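Local coordinates for protein FkbI (Streptomyces hygroscopicus, PDB 1R2J), which probably acts as an FAD-dependent acyl-ACP dehydrogenase in making the methoxymalonyl extender unit of the polyketide immunosuppressant FK520, at residues 135-146 against 189-200; 277-285 against 299-307. All coordinates share one frame; numbering follows the deposited sequence.

Contact 1. Residues 135-146 against 189-200; sequences VVDGHKVWTTAA and AGHADLHLDQVR. With FAD (flavin-adenine dinucleotide), chain B.
Backbone hydrogen bonds join V136 with V199, G138 with L196 and K140 with L194, two to each pair, as expected where strand 135-141 runs antiparallel to 192-196 and 199-200. Two bulges shift the register. At the first, D137 takes the place of a backbone acceptor: its CG swings anti to the backbone N (chi1 -165°), and OD1 receives Q198 N at 2.7 Å on the lone pair facing away from OD2, while OD2 forms a salt bridge with R126. At the second, D193 does likewise, W142 N reaching its OD1 at 2.9 Å nearly along the C-O axis. A short carboxylate suits both places, since it can accept an N-H that the shifted strand leaves without a carbonyl.

On the face of V136, L194 and L196 most contacts are apolar: V136 CG2 meets L196 CD1, and A146 CB touches L194 CD2 at 3.9 Å. This sheet belongs to the beta-rich middle domain of the acyl-CoA dehydrogenase fold, and the chain corner at W142 contributes to the flavin site. T144 makes two hydrogen bonds to the isoalloxazine, its N donating to FAD O4 at 2.9 Å and its OG1 to FAD N5 at 2.6 Å. W142 lays its ring face over the FAD C8 methyl and presents CZ3 to a face of the H191 ring, while H191 CE1 approaches FAD C7M at 3.4 Å; H191 NE2 is hydrogen-bonded to C186 O.

On the opposite face H139 and H195 lie side by side, pointing the same way, with ring planes 82° apart and H139 NE2 3.1 Å from H195 CE1. L194 O sits over one face of the H139 ring. Were H139 an alanine, the imidazole of H195 would probably lose its neighbour on this side and be freer to turn.

Contact 2. Residues 277-285 against 299-307; sequences IAARVCEYA and ATILAKHVA
Helices 277-285 and 299-307 run antiparallel, their axes crossing at -162° and approaching to 8.5 Å. Alanines on one or both sides permit this spacing: A278 lies near A307, V281 near A303 and A285 near A299, the last pair with CA atoms 4.9 Å apart. The CB atoms of A278, A285 and A303 already lie against backbone atoms of the facing helix.

V281 has the largest contact of any residue in 277-285. Its CG2, anti to the backbone N, reaches over A303 to within 3.5 Å of the CA and also touches L302 CG, while CG1, set between the backbone N and carbonyl carbon (chi1 67°), turns to V306 CG2. Beta-branching suits the position, since it puts two methyls against the ridge of A303 and V306, CG2 reaching L302 as well. A285 CB packs on the backbone of the other helix, 3.5 Å from A299 O, and also meets A303 CB.

These are consecutive antiparallel helices of the C-terminal helical domain of the acyl-CoA dehydrogenase fold. Helix 219-248 covers one side of the pair, where C282 touches W231 and V234; C282 SG also lies 4.4 Å from both A303 CB and A307 CB.

Y284, its CG anti to the backbone N (chi1 -178°), carries its ring to the exposed border, where CD2 touches A299 CB at 3.9 Å. No direct hydrogen bond crosses the interface. Instead one water donates to V281 O and to A299 O, each 2.9 Å from the water oxygen, tying the two backbones together beside the alanine contacts.

In the fold
Contact 1 closes before contact 2 opens along the chain, and the two lie on opposite sides of the chain's centre, their own centres 30 Å apart and their nearest atoms about 12 Å apart. Contact 1 belongs to the beta-rich middle domain, within an antiparallel sheet that includes strands 133-143, 192-196 and 199-202. Contact 2 belongs to the C-terminal helical domain, where it joins helices 262-287 and 297-322; helix 219-248 follows the sheet and leads into this bundle. Only contact 1 touches the FAD. Contact 2 is packing away from the annotated sites, although FAD is also hydrogen-bonded to S349 and E351 of the C-terminal domain, so both domains serve the cofactor.

Contact 1. Residues 135-146 against 189-200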
loop_
_atom_site.group_PDB
_atom_site.type_symbol
_atom_site.label_atom_id
_atom_site.label_comp_id
_atom_site.label_asym_id
_atom_site.label_seq_id
_atom_site.Cartn_x
_atom_site.Cartn_y
_atom_site.Cartn_z
ATOM N N VAL A 135 3.529 -27.038 5.556
ATOM C CA VAL A 135 4.846 -26.588 5.985
ATOM C C VAL A 135 5.390 -25.559 4.996
ATOM O O VAL A 135 5.580 -25.852 3.812
ATOM C CB VAL A 135 5.837 -27.769 6.080
ATOM C CG1 VAL A 135 7.169 -27.286 6.630
ATOM C CG2 VAL A 135 5.264 -28.864 6.972
ATOM N N VAL A 136 5.625 -24.345 5.481
ATOM C CA VAL A 136 6.153 -23.286 4.629
ATOM C C VAL A 136 7.583 -22.993 5.031
ATOM O O VAL A 136 7.894 -22.885 6.216
ATOM C CB VAL A 136 5.320 -21.985 4.740
ATOM C CG1 VAL A 136 5.155 -21.596 6.192
ATOM C CG2 VAL A 136 6.007 -20.860 3.966
ATOM N N ASP A 137 8.453 -22.869 4.039
ATOM C CA ASP A 137 9.854 -22.600 4.300
ATOM C C ASP A 137 10.377 -21.597 3.282
ATOM O O ASP A 137 10.302 -21.827 2.073
ATOM C CB ASP A 137 10.658 -23.895 4.205
ATOM C CG ASP A 137 12.031 -23.763 4.808
ATOM O OD1 ASP A 137 12.121 -23.671 6.049
ATOM O OD2 ASP A 137 13.019 -23.741 4.048
ATOM N N GLY A 138 10.910 -20.484 3.772
ATOM C CA GLY A 138 11.427 -19.476 2.868
ATOM C C GLY A 138 11.841 -18.189 3.550
ATOM O O GLY A 138 12.129 -18.163 4.748
ATOM N N HIS A 139 11.861 -17.113 2.773
ATOM C CA HIS A 139 12.258 -15.804 3.265
ATOM C C HIS A 139 11.621 -14.725 2.394
ATOM O O HIS A 139 11.609 -14.836 1.169
ATOM C CB HIS A 139 13.785 -15.677 3.200
ATOM C CG HIS A 139 14.320 -14.400 3.776
ATOM N ND1 HIS A 139 13.895 -13.158 3.352
ATOM C CD2 HIS A 139 15.260 -14.171 4.723
ATOM C CE1 HIS A 139 14.550 -12.221 4.013
ATOM N NE2 HIS A 139 15.384 -12.809 4.852
ATOM N N LYS A 140 11.076 -13.694 3.029
ATOM C CA LYS A 140 10.468 -12.583 2.305
ATOM C C LYS A 140 11.186 -11.323 2.767
ATOM O O LYS A 140 11.722 -11.282 3.878
ATOM C CB LYS A 140 8.970 -12.469 2.610
ATOM C CG LYS A 140 8.124 -13.645 2.129
ATOM C CD LYS A 140 8.264 -13.865 0.628
ATOM C CE LYS A 140 7.439 -15.057 0.157
ATOM N NZ LYS A 140 7.609 -15.349 -1.302
ATOM N N VAL A 141 11.200 -10.298 1.921
ATOM C CA VAL A 141 11.869 -9.055 2.263
ATOM C C VAL A 141 10.935 -7.861 2.189
ATOM O O VAL A 141 9.921 -7.892 1.488
ATOM C CB VAL A 141 13.058 -8.784 1.318
ATOM C CG1 VAL A 141 14.118 -9.860 1.489
ATOM C CG2 VAL A 141 12.564 -8.721 -0.130
ATOM N N TRP A 142 11.278 -6.815 2.935
ATOM C CA TRP A 142 10.504 -5.578 2.941
ATOM C C TRP A 142 8.998 -5.677 3.123
ATOM O O TRP A 142 8.271 -4.817 2.637
ATOM C CB TRP A 142 10.768 -4.811 1.649
ATOM C CG TRP A 142 11.997 -4.010 1.688
ATOM C CD1 TRP A 142 13.250 -4.401 1.320
ATOM C CD2 TRP A 142 12.109 -2.661 2.139
ATOM N NE1 TRP A 142 14.140 -3.373 1.511
ATOM C CE2 TRP A 142 13.465 -2.292 2.013
ATOM C CE3 TRP A 142 11.195 -1.726 2.639
ATOM C CZ2 TRP A 142 13.931 -1.021 2.368
ATOM C CZ3 TRP A 142 11.657 -0.465 2.991
ATOM C CH2 TRP A 142 13.015 -0.125 2.853
ATOM N N THR A 143 8.520 -6.697 3.823
ATOM C CA THR A 143 7.084 -6.854 4.022
ATOM C C THR A 143 6.485 -5.707 4.831
ATOM O O THR A 143 6.801 -5.534 6.008
ATOM C CB THR A 143 6.776 -8.178 4.732
ATOM O OG1 THR A 143 7.518 -9.228 4.102
ATOM C CG2 THR A 143 5.293 -8.501 4.635
ATOM N N THR A 144 5.612 -4.928 4.198
ATOM C CA THR A 144 4.972 -3.796 4.863
ATOM C C THR A 144 4.044 -4.201 6.006
ATOM O O THR A 144 3.275 -5.155 5.881
ATOM C CB THR A 144 4.146 -2.958 3.867
ATOM O OG1 THR A 144 5.015 -2.405 2.872
ATOM C CG2 THR A 144 3.426 -1.827 4.599
ATOM N N ALA A 145 4.124 -3.456 7.109
ATOM C CA ALA A 145 3.303 -3.684 8.296
ATOM C C ALA A 145 3.569 -5.017 9.003
ATOM O O ALA A 145 2.905 -5.343 9.992
ATOM C CB ALA A 145 1.825 -3.581 7.926
ATOM N N ALA A 146 4.533 -5.786 8.508
ATOM C CA ALA A 146 4.841 -7.081 9.112
ATOM C C ALA A 146 5.192 -6.981 10.599
ATOM O O ALA A 146 4.921 -7.899 11.370
ATOM C CB ALA A 146 5.982 -7.758 8.350
ATOM N N ALA A 189 5.902 2.492 8.641
ATOM C CA ALA A 189 5.039 1.436 8.125
ATOM C C ALA A 189 5.344 0.030 8.641
ATOM O O ALA A 189 4.657 -0.928 8.279
ATOM C CB ALA A 189 5.069 1.444 6.609
ATOM N N GLY A 190 6.377 -0.097 9.468
ATOM C CA GLY A 190 6.724 -1.394 10.022
ATOM C C GLY A 190 7.214 -2.442 9.037
ATOM O O GLY A 190 6.811 -3.600 9.119
ATOM N N HIS A 191 8.086 -2.049 8.113
ATOM C CA HIS A 191 8.636 -2.975 7.123
ATOM C C HIS A 191 9.509 -3.990 7.845
ATOM O O HIS A 191 10.202 -3.652 8.796
ATOM C CB HIS A 191 9.511 -2.223 6.115
ATOM C CG HIS A 191 8.876 -0.982 5.573
ATOM N ND1 HIS A 191 7.829 -1.011 4.680
ATOM C CD2 HIS A 191 9.108 0.323 5.839
ATOM C CE1 HIS A 191 7.439 0.224 4.421
ATOM N NE2 HIS A 191 8.199 1.053 5.112
ATOM N N ALA A 192 9.487 -5.235 7.394
ATOM C CA ALA A 192 10.312 -6.251 8.026
ATOM C C ALA A 192 10.472 -7.462 7.127
ATOM O O ALA A 192 9.573 -7.795 6.358
ATOM C CB ALA A 192 9.693 -6.659 9.356
ATOM N N ASP A 193 11.633 -8.106 7.208
ATOM C CA ASP A 193 11.879 -9.301 6.418
ATOM C C ASP A 193 11.278 -10.456 7.208
ATOM O O ASP A 193 11.185 -10.393 8.437
ATOM C CB ASP A 193 13.381 -9.544 6.226
ATOM C CG ASP A 193 14.077 -8.403 5.496
ATOM O OD1 ASP A 193 13.425 -7.718 4.676
ATOM O OD2 ASP A 193 15.288 -8.202 5.731
ATOM N N LEU A 194 10.875 -11.506 6.506
ATOM C CA LEU A 194 10.286 -12.666 7.155
ATOM C C LEU A 194 11.187 -13.889 7.002
ATOM O O LEU A 194 11.543 -14.281 5.891
ATOM C CB LEU A 194 8.914 -12.971 6.545
ATOM C CG LEU A 194 7.902 -11.827 6.485
ATOM C CD1 LEU A 194 6.597 -12.327 5.874
ATOM C CD2 LEU A 194 7.670 -11.274 7.884
ATOM N N HIS A 195 11.562 -14.484 8.125
ATOM C CA HIS A 195 12.393 -15.679 8.104
ATOM C C HIS A 195 11.487 -16.845 8.473
ATOM O O HIS A 195 10.992 -16.928 9.597
ATOM C CB HIS A 195 13.530 -15.540 9.112
ATOM C CG HIS A 195 14.359 -14.311 8.909
ATOM N ND1 HIS A 195 15.219 -14.163 7.843
ATOM C CD2 HIS A 195 14.443 -13.164 9.624
ATOM C CE1 HIS A 195 15.797 -12.977 7.909
ATOM N NE2 HIS A 195 15.344 -12.351 8.981
ATOM N N LEU A 196 11.252 -17.729 7.510
ATOM C CA LEU A 196 10.388 -18.880 7.730
ATOM C C LEU A 196 11.181 -20.187 7.722
ATOM O O LEU A 196 11.517 -20.716 6.662
ATOM C CB LEU A 196 9.305 -18.928 6.649
ATOM C CG LEU A 196 8.418 -17.687 6.508
ATOM C CD1 LEU A 196 7.513 -17.854 5.300
ATOM C CD2 LEU A 196 7.598 -17.477 7.771
ATOM N N ASP A 197 11.465 -20.704 8.914
ATOM C CA ASP A 197 12.221 -21.946 9.064
ATOM C C ASP A 197 11.285 -23.089 9.460
ATOM O O ASP A 197 10.936 -23.239 10.630
ATOM C CB ASP A 197 13.320 -21.745 10.116
ATOM C CG ASP A 197 14.076 -23.024 10.436
ATOM O OD1 ASP A 197 14.386 -23.791 9.499
ATOM O OD2 ASP A 197 14.370 -23.254 11.629
ATOM N N GLN A 198 10.870 -23.878 8.471
ATOM C CA GLN A 198 9.962 -25.005 8.694
ATOM C C GLN A 198 8.796 -24.622 9.594
ATOM O O GLN A 198 8.712 -25.084 10.728
ATOM C CB GLN A 198 10.704 -26.185 9.329
ATOM C CG GLN A 198 11.728 -26.847 8.433
ATOM C CD GLN A 198 11.112 -27.420 7.175
ATOM O OE1 GLN A 198 10.243 -28.288 7.237
ATOM N NE2 GLN A 198 11.564 -26.939 6.025
ATOM N N VAL A 199 7.898 -23.786 9.090
ATOM C CA VAL A 199 6.745 -23.354 9.871
ATOM C C VAL A 199 5.550 -24.264 9.625
ATOM O O VAL A 199 5.097 -24.409 8.489
ATOM C CB VAL A 199 6.347 -21.904 9.516
ATOM C CG1 VAL A 199 5.093 -21.507 10.275
ATOM C CG2 VAL A 199 7.491 -20.958 9.845
ATOM N N ARG A 200 5.039 -24.874 10.692
ATOM C CA ARG A 200 3.892 -25.769 10.573
ATOM C C ARG A 200 2.574 -25.068 10.894
ATOM O O ARG A 200 2.424 -24.452 11.948
ATOM C CB ARG A 200 4.043 -26.983 11.499
ATOM C CG ARG A 200 5.129 -27.974 11.105
ATOM C CD ARG A 200 6.507 -27.498 11.519
ATOM N NE ARG A 200 7.553 -28.446 11.130
ATOM C CZ ARG A 200 8.834 -28.324 11.465
ATOM N NH1 ARG A 200 9.233 -27.294 12.200
ATOM N NH2 ARG A 200 9.721 -29.230 11.064
HETATM P PA FAD B . 14.783 -5.003 -8.957
HETATM O O1A FAD B . 13.431 -5.548 -8.976
HETATM O O2A FAD B . 16.084 -5.476 -8.366
HETATM O O5B FAD B . 14.927 -3.487 -9.096
HETATM C C5B FAD B . 15.176 -3.309 -10.434
HETATM C C4B FAD B . 15.325 -1.927 -10.969
HETATM O O4B FAD B . 15.473 -2.458 -12.333
HETATM C C3B FAD B . 13.986 -1.262 -10.922
HETATM O O3B FAD B . 14.164 0.105 -11.100
HETATM C C2B FAD B . 13.229 -1.867 -12.007
HETATM O O2B FAD B . 12.114 -1.156 -12.605
HETATM C C1B FAD B . 14.303 -2.224 -13.076
HETATM N N9A FAD B . 13.955 -3.411 -13.784
HETATM C C8A FAD B . 13.900 -4.770 -13.373
HETATM N N7A FAD B . 13.525 -5.613 -14.290
HETATM C C5A FAD B . 13.303 -4.828 -15.405
HETATM C C6A FAD B . 12.892 -5.115 -16.710
HETATM N N6A FAD B . 12.621 -6.360 -17.127
HETATM N N1A FAD B . 12.767 -4.065 -17.598
HETATM C C2A FAD B . 13.033 -2.795 -17.213
HETATM N N3A FAD B . 13.452 -2.405 -15.937
HETATM C C4A FAD B . 13.548 -3.559 -15.110
HETATM N N1 FAD B . 7.211 -6.448 -1.255
HETATM C C2 FAD B . 6.233 -7.328 -0.787
HETATM O O2 FAD B . 6.149 -8.501 -1.196
HETATM N N3 FAD B . 5.329 -6.888 0.169
HETATM C C4 FAD B . 5.315 -5.588 0.738
HETATM O O4 FAD B . 4.443 -5.292 1.610
HETATM C C4X FAD B . 6.301 -4.745 0.278
HETATM N N5 FAD B . 6.318 -3.411 0.872
HETATM C C5X FAD B . 7.330 -2.520 0.456
HETATM C C6 FAD B . 7.441 -1.211 0.995
HETATM C C7 FAD B . 8.467 -0.283 0.643
HETATM C C7M FAD B . 8.509 1.103 1.281
HETATM C C8 FAD B . 9.445 -0.703 -0.302
HETATM C C8M FAD B . 10.611 0.161 -0.747
HETATM C C9 FAD B . 9.371 -1.950 -0.869
HETATM C C9A FAD B . 8.318 -2.880 -0.536
HETATM N N10 FAD B . 8.203 -4.249 -1.117
HETATM C C10 FAD B . 7.236 -5.178 -0.714
HETATM C "C1'" FAD B . 9.186 -4.376 -2.105
HETATM C "C2'" FAD B . 8.635 -3.911 -3.570
HETATM O "O2'" FAD B . 7.961 -5.141 -3.964
HETATM C "C3'" FAD B . 9.815 -3.797 -4.361
HETATM O "O3'" FAD B . 10.034 -2.396 -4.659
HETATM C "C4'" FAD B . 10.190 -4.405 -5.736
HETATM O "O4'" FAD B . 9.970 -5.764 -5.999
HETATM C "C5'" FAD B . 11.606 -4.107 -5.588
HETATM O "O5'" FAD B . 12.464 -5.064 -6.130
HETATM P P FAD B . 14.038 -4.828 -5.811
HETATM O O1P FAD B . 13.628 -6.139 -5.982
HETATM O O2P FAD B . 15.470 -5.429 -5.804
HETATM O O3P FAD B . 14.513 -4.867 -7.366
#

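Contact 2. Residues 277-285 against 299-307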
loop_
_atom_site.group_PDB
_atom_site.type_symbol
_atom_site.label_atom_id
_atom_site.label_comp_id
_atom_site.label_asym_id
_atom_site.label_seq_id
_atom_site.Cartn_x
_atom_site.Cartn_y
_atom_site.Cartn_z
ATOM N N ILE A 277 -5.108 14.943 -12.427
ATOM C CA ILE A 277 -4.832 13.826 -13.323
ATOM C C ILE A 277 -4.844 12.501 -12.556
ATOM O O ILE A 277 -5.486 11.533 -12.977
ATOM C CB ILE A 277 -3.462 13.994 -14.017
ATOM C CG1 ILE A 277 -3.529 15.130 -15.039
ATOM C CG2 ILE A 277 -3.057 12.681 -14.729
ATOM C CD1 ILE A 277 -2.192 15.443 -15.653
ATOM N N ALA A 278 -4.135 12.463 -11.433
ATOM C CA ALA A 278 -4.076 11.256 -10.611
ATOM C C ALA A 278 -5.469 10.834 -10.128
ATOM O O ALA A 278 -5.809 9.649 -10.127
ATOM C CB ALA A 278 -3.146 11.488 -9.413
ATOM N N ALA A 279 -6.281 11.804 -9.724
ATOM C CA ALA A 279 -7.627 11.500 -9.249
ATOM C C ALA A 279 -8.512 10.911 -10.354
ATOM O O ALA A 279 -9.208 9.914 -10.141
ATOM C CB ALA A 279 -8.273 12.760 -8.674
ATOM N N ARG A 280 -8.483 11.528 -11.531
ATOM C CA ARG A 280 -9.287 11.068 -12.654
ATOM C C ARG A 280 -8.966 9.624 -13.017
ATOM O O ARG A 280 -9.864 8.803 -13.181
ATOM C CB ARG A 280 -9.047 11.953 -13.883
ATOM C CG ARG A 280 -9.390 13.436 -13.706
ATOM C CD ARG A 280 -10.859 13.658 -13.411
ATOM N NE ARG A 280 -11.157 13.612 -11.983
ATOM C CZ ARG A 280 -10.927 14.608 -11.131
ATOM N NH1 ARG A 280 -10.390 15.750 -11.550
ATOM N NH2 ARG A 280 -11.250 14.465 -9.857
ATOM N N VAL A 281 -7.678 9.312 -13.128
ATOM C CA VAL A 281 -7.270 7.964 -13.496
ATOM C C VAL A 281 -7.639 6.952 -12.411
ATOM O O VAL A 281 -7.992 5.804 -12.711
ATOM C CB VAL A 281 -5.746 7.923 -13.820
ATOM C CG1 VAL A 281 -4.926 8.178 -12.567
ATOM C CG2 VAL A 281 -5.387 6.593 -14.449
ATOM N N CYS A 282 -7.585 7.378 -11.151
ATOM C CA CYS A 282 -7.931 6.492 -10.035
ATOM C C CYS A 282 -9.427 6.212 -10.029
ATOM O O CYS A 282 -9.858 5.089 -9.753
ATOM C CB CYS A 282 -7.523 7.114 -8.699
ATOM S SG CYS A 282 -5.740 7.217 -8.465
ATOM N N GLU A 283 -10.210 7.242 -10.343
ATOM C CA GLU A 283 -11.659 7.123 -10.395
ATOM C C GLU A 283 -12.081 6.156 -11.505
ATOM O O GLU A 283 -12.967 5.319 -11.316
ATOM C CB GLU A 283 -12.278 8.503 -10.642
ATOM C CG GLU A 283 -12.154 9.454 -9.454
ATOM C CD GLU A 283 -12.332 10.900 -9.857
ATOM O OE1 GLU A 283 -12.155 11.791 -9.002
ATOM O OE2 GLU A 283 -12.645 11.149 -11.037
ATOM N N TYR A 284 -11.438 6.283 -12.661
ATOM C CA TYR A 284 -11.724 5.429 -13.809
ATOM C C TYR A 284 -11.446 3.957 -13.478
ATOM O O TYR A 284 -12.254 3.068 -13.785
ATOM C CB TYR A 284 -10.858 5.861 -14.994
ATOM C CG TYR A 284 -11.098 5.093 -16.270
ATOM C CD1 TYR A 284 -12.175 5.400 -17.104
ATOM C CD2 TYR A 284 -10.234 4.072 -16.658
ATOM C CE1 TYR A 284 -12.376 4.706 -18.304
ATOM C CE2 TYR A 284 -10.429 3.371 -17.850
ATOM C CZ TYR A 284 -11.498 3.697 -18.665
ATOM O OH TYR A 284 -11.675 3.017 -19.846
ATOM N N ALA A 285 -10.302 3.698 -12.856
ATOM C CA ALA A 285 -9.943 2.333 -12.502
ATOM C C ALA A 285 -10.898 1.787 -11.443
ATOM O O ALA A 285 -11.265 0.608 -11.474
ATOM C CB ALA A 285 -8.509 2.280 -11.991
ATOM N N ALA A 299 -6.335 -0.612 -16.390
ATOM C CA ALA A 299 -6.708 0.695 -15.855
ATOM C C ALA A 299 -6.102 0.895 -14.463
ATOM O O ALA A 299 -5.770 2.013 -14.074
ATOM C CB ALA A 299 -8.214 0.826 -15.789
ATOM N N THR A 300 -5.965 -0.197 -13.718
ATOM C CA THR A 300 -5.386 -0.142 -12.384
ATOM C C THR A 300 -3.868 0.045 -12.466
ATOM O O THR A 300 -3.291 0.815 -11.698
ATOM C CB THR A 300 -5.719 -1.423 -11.588
ATOM O OG1 THR A 300 -7.133 -1.472 -11.338
ATOM C CG2 THR A 300 -4.966 -1.443 -10.258
ATOM N N ILE A 301 -3.221 -0.660 -13.390
ATOM C CA ILE A 301 -1.773 -0.518 -13.565
ATOM C C ILE A 301 -1.522 0.939 -13.975
ATOM O O ILE A 301 -0.598 1.601 -13.494
ATOM C CB ILE A 301 -1.245 -1.444 -14.690
ATOM C CG1 ILE A 301 -1.310 -2.916 -14.245
ATOM C CG2 ILE A 301 0.183 -1.060 -15.050
ATOM C CD1 ILE A 301 -1.157 -3.916 -15.399
ATOM N N LEU A 302 -2.372 1.421 -14.873
ATOM C CA LEU A 302 -2.280 2.781 -15.369
ATOM C C LEU A 302 -2.411 3.799 -14.236
ATOM O O LEU A 302 -1.620 4.739 -14.142
ATOM C CB LEU A 302 -3.373 3.016 -16.411
ATOM C CG LEU A 302 -3.510 4.436 -16.951
ATOM C CD1 LEU A 302 -2.286 4.797 -17.739
ATOM C CD2 LEU A 302 -4.747 4.518 -17.826
ATOM N N ALA A 303 -3.398 3.599 -13.364
ATOM C CA ALA A 303 -3.626 4.514 -12.247
ATOM C C ALA A 303 -2.449 4.569 -11.285
ATOM O O ALA A 303 -2.019 5.647 -10.869
ATOM C CB ALA A 303 -4.882 4.117 -11.497
ATOM N N LYS A 304 -1.935 3.404 -10.919
ATOM C CA LYS A 304 -0.815 3.354 -10.005
ATOM C C LYS A 304 0.385 4.053 -10.631
ATOM O O LYS A 304 1.028 4.887 -9.998
ATOM C CB LYS A 304 -0.470 1.895 -9.662
ATOM C CG LYS A 304 0.671 1.740 -8.672
ATOM C CD LYS A 304 2.024 1.661 -9.363
ATOM C CE LYS A 304 3.158 1.958 -8.385
ATOM N NZ LYS A 304 4.450 2.226 -9.088
ATOM N N HIS A 305 0.665 3.714 -11.885
ATOM C CA HIS A 305 1.798 4.278 -12.612
ATOM C C HIS A 305 1.780 5.807 -12.683
ATOM O O HIS A 305 2.730 6.473 -12.257
ATOM C CB HIS A 305 1.847 3.683 -14.027
ATOM C CG HIS A 305 2.999 4.167 -14.850
ATOM N ND1 HIS A 305 4.313 4.027 -14.449
ATOM C CD2 HIS A 305 3.038 4.766 -16.064
ATOM C CE1 HIS A 305 5.109 4.520 -15.382
ATOM N NE2 HIS A 305 4.361 4.974 -16.372
ATOM N N VAL A 306 0.694 6.358 -13.214
ATOM C CA VAL A 306 0.562 7.800 -13.345
ATOM C C VAL A 306 0.515 8.533 -12.007
ATOM O O VAL A 306 1.190 9.544 -11.832
ATOM C CB VAL A 306 -0.698 8.171 -14.153
ATOM C CG1 VAL A 306 -0.563 7.684 -15.585
ATOM C CG2 VAL A 306 -1.911 7.552 -13.519
ATOM N N ALA A 307 -0.281 8.030 -11.066
ATOM C CA ALA A 307 -0.401 8.675 -9.762
ATOM C C ALA A 307 0.952 8.700 -9.062
ATOM O O ALA A 307 1.315 9.686 -8.430
ATOM C CB ALA A 307 -1.437 7.948 -8.901
HETATM O O HOH W 1 -7.427 4.233 -15.051
#